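Local coordinates for protein response regulator receiver modulated diguanylate cyclase with PAS/PAC sensor (Desulfovibrio desulfuricans subsp. desulfuricans, PDB 3CG0) that probably makes cyclic di-GMP under the control of phosphorylation of this N-terminal receiver domain, one part of a longer diguanylate cyclase, at residues Phe87-Gln92 with Tyr108-Val113. Numbering follows the deposited sequence.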
ATOM      1  N   PHE C  87      -6.413 -28.010  -5.782  1.00 44.59           N
ATOM      2  CA  PHE C  87      -6.620 -29.419  -6.085  1.00 39.21           C
ATOM      3  C   PHE C  87      -7.445 -30.065  -5.005  1.00 37.27           C
ATOM      4  O   PHE C  87      -7.235 -29.818  -3.826  1.00 35.94           O
ATOM      5  CB  PHE C  87      -5.311 -30.184  -6.219  1.00 37.59           C
ATOM      6  CG  PHE C  87      -4.640 -30.021  -7.545  1.00 41.48           C
ATOM      7  CD1 PHE C  87      -5.203 -30.549  -8.710  1.00 31.57           C
ATOM      8  CD2 PHE C  87      -3.409 -29.389  -7.622  1.00 39.67           C
ATOM      9  CE1 PHE C  87      -4.564 -30.407  -9.910  1.00 31.85           C
ATOM     10  CE2 PHE C  87      -2.755 -29.241  -8.834  1.00 41.48           C
ATOM     11  CZ  PHE C  87      -3.329 -29.740  -9.976  1.00 29.25           C
ATOM     12  N   ILE C  88      -8.387 -30.894  -5.424  1.00 38.74           N
ATOM     13  CA  ILE C  88      -9.156 -31.741  -4.518  1.00 44.15           C
ATOM     14  C   ILE C  88      -8.483 -33.109  -4.487  1.00 48.90           C
ATOM     15  O   ILE C  88      -8.290 -33.737  -5.532  1.00 56.15           O
ATOM     16  CB  ILE C  88     -10.635 -31.852  -4.971  1.00 46.75           C
ATOM     17  CG1 ILE C  88     -11.264 -30.456  -5.152  1.00 45.94           C
ATOM     18  CG2 ILE C  88     -11.430 -32.712  -4.009  1.00 42.34           C
ATOM     19  CD1 ILE C  88     -11.246 -29.568  -3.888  1.00 43.18           C
ATOM     20  N   THR C  89      -8.100 -33.560  -3.297  1.00 52.51           N
ATOM     21  CA  THR C  89      -7.281 -34.765  -3.183  1.00 62.74           C
ATOM     22  C   THR C  89      -7.960 -35.892  -2.410  1.00 68.70           C
ATOM     23  O   THR C  89      -8.850 -35.658  -1.591  1.00 67.72           O
ATOM     24  CB  THR C  89      -5.905 -34.490  -2.511  1.00 62.84           C
ATOM     25  OG1 THR C  89      -6.094 -34.195  -1.123  1.00 67.27           O
ATOM     26  CG2 THR C  89      -5.170 -33.345  -3.178  1.00 57.52           C
ATOM     27  N   SER C  90      -7.535 -37.121  -2.686  1.00 77.70           N
ATOM     28  CA  SER C  90      -7.855 -38.258  -1.832  1.00 85.85           C
ATOM     29  C   SER C  90      -6.647 -39.173  -1.660  1.00 89.82           C
ATOM     30  O   SER C  90      -6.254 -39.491  -0.538  1.00 89.35           O
ATOM     31  CB  SER C  90      -9.034 -39.044  -2.407  1.00 86.11           C
ATOM     32  OG  SER C  90      -8.799 -39.401  -3.758  1.00 85.59           O
ATOM     33  N   SER C  91      -6.064 -39.596  -2.777  1.00 95.31           N
ATOM     34  CA  SER C  91      -4.995 -40.597  -2.752  1.00 99.45           C
ATOM     35  C   SER C  91      -3.648 -40.002  -2.323  1.00100.83           C
ATOM     36  O   SER C  91      -3.563 -38.820  -1.976  1.00101.04           O
ATOM     37  CB  SER C  91      -4.890 -41.295  -4.116  1.00101.60           C
ATOM     38  OG  SER C  91      -4.005 -42.404  -4.087  1.00103.92           O
ATOM     39  N   GLN C  92      -2.608 -40.836  -2.347  1.00102.88           N
ATOM     40  CA  GLN C  92      -1.283 -40.471  -1.842  1.00103.63           C
ATOM     41  C   GLN C  92      -0.141 -40.757  -2.829  1.00101.23           C
ATOM     42  O   GLN C  92       1.012 -40.920  -2.407  1.00102.89           O
ATOM     43  CB  GLN C  92      -1.018 -41.196  -0.514  1.00106.09           C
ATOM     44  CG  GLN C  92      -1.510 -40.467   0.730  1.00109.44           C
ATOM     45  CD  GLN C  92      -0.455 -39.554   1.330  1.00113.57           C
ATOM     46  OE1 GLN C  92      -0.091 -38.531   0.746  1.00114.52           O
ATOM     47  NE2 GLN C  92       0.039 -39.917   2.510  1.00114.06           N
ATOM     48  N   TYR C 108      -4.036 -27.740  -1.629  1.00 40.85           N
ATOM     49  CA  TYR C 108      -4.656 -29.044  -1.806  1.00 42.19           C
ATOM     50  C   TYR C 108      -5.696 -29.237  -0.713  1.00 44.23           C
ATOM     51  O   TYR C 108      -5.428 -29.005   0.466  1.00 40.15           O
ATOM     52  CB  TYR C 108      -3.602 -30.163  -1.725  1.00 45.74           C
ATOM     53  CG  TYR C 108      -2.461 -30.020  -2.715  1.00 43.22           C
ATOM     54  CD1 TYR C 108      -2.495 -30.670  -3.944  1.00 44.50           C
ATOM     55  CD2 TYR C 108      -1.345 -29.238  -2.416  1.00 51.81           C
ATOM     56  CE1 TYR C 108      -1.462 -30.532  -4.847  1.00 48.10           C
ATOM     57  CE2 TYR C 108      -0.315 -29.090  -3.315  1.00 47.04           C
ATOM     58  CZ  TYR C 108      -0.376 -29.744  -4.528  1.00 43.77           C
ATOM     59  OH  TYR C 108       0.655 -29.610  -5.420  1.00 52.80           O
ATOM     60  N   LEU C 109      -6.896 -29.631  -1.114  1.00 46.62           N
ATOM     61  CA  LEU C 109      -7.995 -29.890  -0.179  1.00 51.04           C
ATOM     62  C   LEU C 109      -8.370 -31.364  -0.193  1.00 53.17           C
ATOM     63  O   LEU C 109      -8.793 -31.886  -1.226  1.00 55.37           O
ATOM     64  CB  LEU C 109      -9.214 -29.024  -0.527  1.00 48.88           C
ATOM     65  CG  LEU C 109      -9.557 -27.815   0.360  1.00 48.70           C
ATOM     66  CD1 LEU C 109      -8.404 -27.322   1.221  1.00 35.26           C
ATOM     67  CD2 LEU C 109     -10.110 -26.687  -0.480  1.00 40.41           C
ATOM     68  N   ALA C 110      -8.198 -32.030   0.947  1.00 56.59           N
ATOM     69  CA  ALA C 110      -8.500 -33.452   1.063  1.00 60.73           C
ATOM     70  C   ALA C 110      -9.976 -33.683   1.350  1.00 65.06           C
ATOM     71  O   ALA C 110     -10.537 -33.074   2.260  1.00 70.94           O
ATOM     72  CB  ALA C 110      -7.634 -34.091   2.137  1.00 64.57           C
ATOM     73  N   LYS C 111     -10.603 -34.556   0.564  1.00 69.14           N
ATOM     74  CA  LYS C 111     -12.018 -34.878   0.755  1.00 74.83           C
ATOM     75  C   LYS C 111     -12.204 -35.913   1.878  1.00 79.09           C
ATOM     76  O   LYS C 111     -11.384 -36.830   2.004  1.00 80.54           O
ATOM     77  CB  LYS C 111     -12.685 -35.310  -0.566  1.00 74.34           C
ATOM     78  CG  LYS C 111     -12.050 -36.502  -1.280  1.00 74.54           C
ATOM     79  CD  LYS C 111     -11.846 -36.211  -2.767  1.00 72.37           C
ATOM     80  CE  LYS C 111     -13.115 -36.348  -3.588  1.00 72.08           C
ATOM     81  NZ  LYS C 111     -13.098 -37.603  -4.373  1.00 73.37           N
ATOM     82  N   PRO C 112     -13.259 -35.762   2.715  1.00 81.69           N
ATOM     83  CA  PRO C 112     -14.309 -34.727   2.735  1.00 79.99           C
ATOM     84  C   PRO C 112     -13.786 -33.355   3.156  1.00 76.94           C
ATOM     85  O   PRO C 112     -13.129 -33.220   4.195  1.00 77.03           O
ATOM     86  CB  PRO C 112     -15.318 -35.254   3.769  1.00 80.77           C
ATOM     87  CG  PRO C 112     -14.947 -36.691   3.993  1.00 84.52           C
ATOM     88  CD  PRO C 112     -13.469 -36.745   3.792  1.00 83.14           C
ATOM     89  N   VAL C 113     -14.076 -32.362   2.320  1.00 71.39           N
ATOM     90  CA  VAL C 113     -13.580 -31.008   2.487  1.00 61.69           C
ATOM     91  C   VAL C 113     -14.408 -30.300   3.552  1.00 63.27           C
ATOM     92  O   VAL C 113     -15.638 -30.294   3.477  1.00 61.68           O
ATOM     93  CB  VAL C 113     -13.645 -30.226   1.138  1.00 62.06           C
ATOM     94  CG1 VAL C 113     -13.153 -28.792   1.298  1.00 54.98           C
ATOM     95  CG2 VAL C 113     -12.851 -30.953   0.046  1.00 47.83           C
TER
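Thr89 and Tyr108 on one face of the sheet, and Ile88 on the other, carry the pairing of the parallel strands 85-89 and 107-110. The methyl CG2 of Thr89 reaches the edge of the Tyr108 ring, near its plane, and lies 3.8 Å from Tyr108 CB. With chi1 at 70°, Thr89 OG1 stands between its own backbone N and carbonyl carbon and turns to Ala110, 3.3 Å from Ala110 CA. On the same face Phe87 and Tyr108 run side by side: the rings are tilted by 15° and displaced along each other, so their contact is limited to Phe87 CD2 against Tyr108 CE1 (3.6 Å). Ile88 occupies the other face; its CD1 lies 4.0 Å from Leu109 CB, while CG2 packs on Lys111 CD at 3.7 Å.

Three nearly straight backbone bonds fix the register: Leu109 N to Phe87 O, Thr89 N to Leu109 O at 2.8 Å, and Lys111 N to Thr89 O at 3.0 Å. The last carries the ladder one residue beyond strand 107-110, to Lys111, whose peptide bond to Pro112 is cis, the Lys-cis-Pro step familiar from CheY-like receiver domains. From there the bent Lys111 chain passes Thr89 O, and NZ forms long, weak ion pairs with Asp61, the predicted phosphorylation site, unmodified here, and with Glu16.

Helix 94-101 connects the two strands in a right-handed beta-alpha-beta crossover and packs on the face bearing Phe87, Thr89 and Tyr108. Its Phe97 meets the Tyr108 ring edge-to-face, helix 115-132 packs on Leu109, strand 57-61 adjoins Ile88, and Tyr108 OH bonds Glu132 of the second subunit.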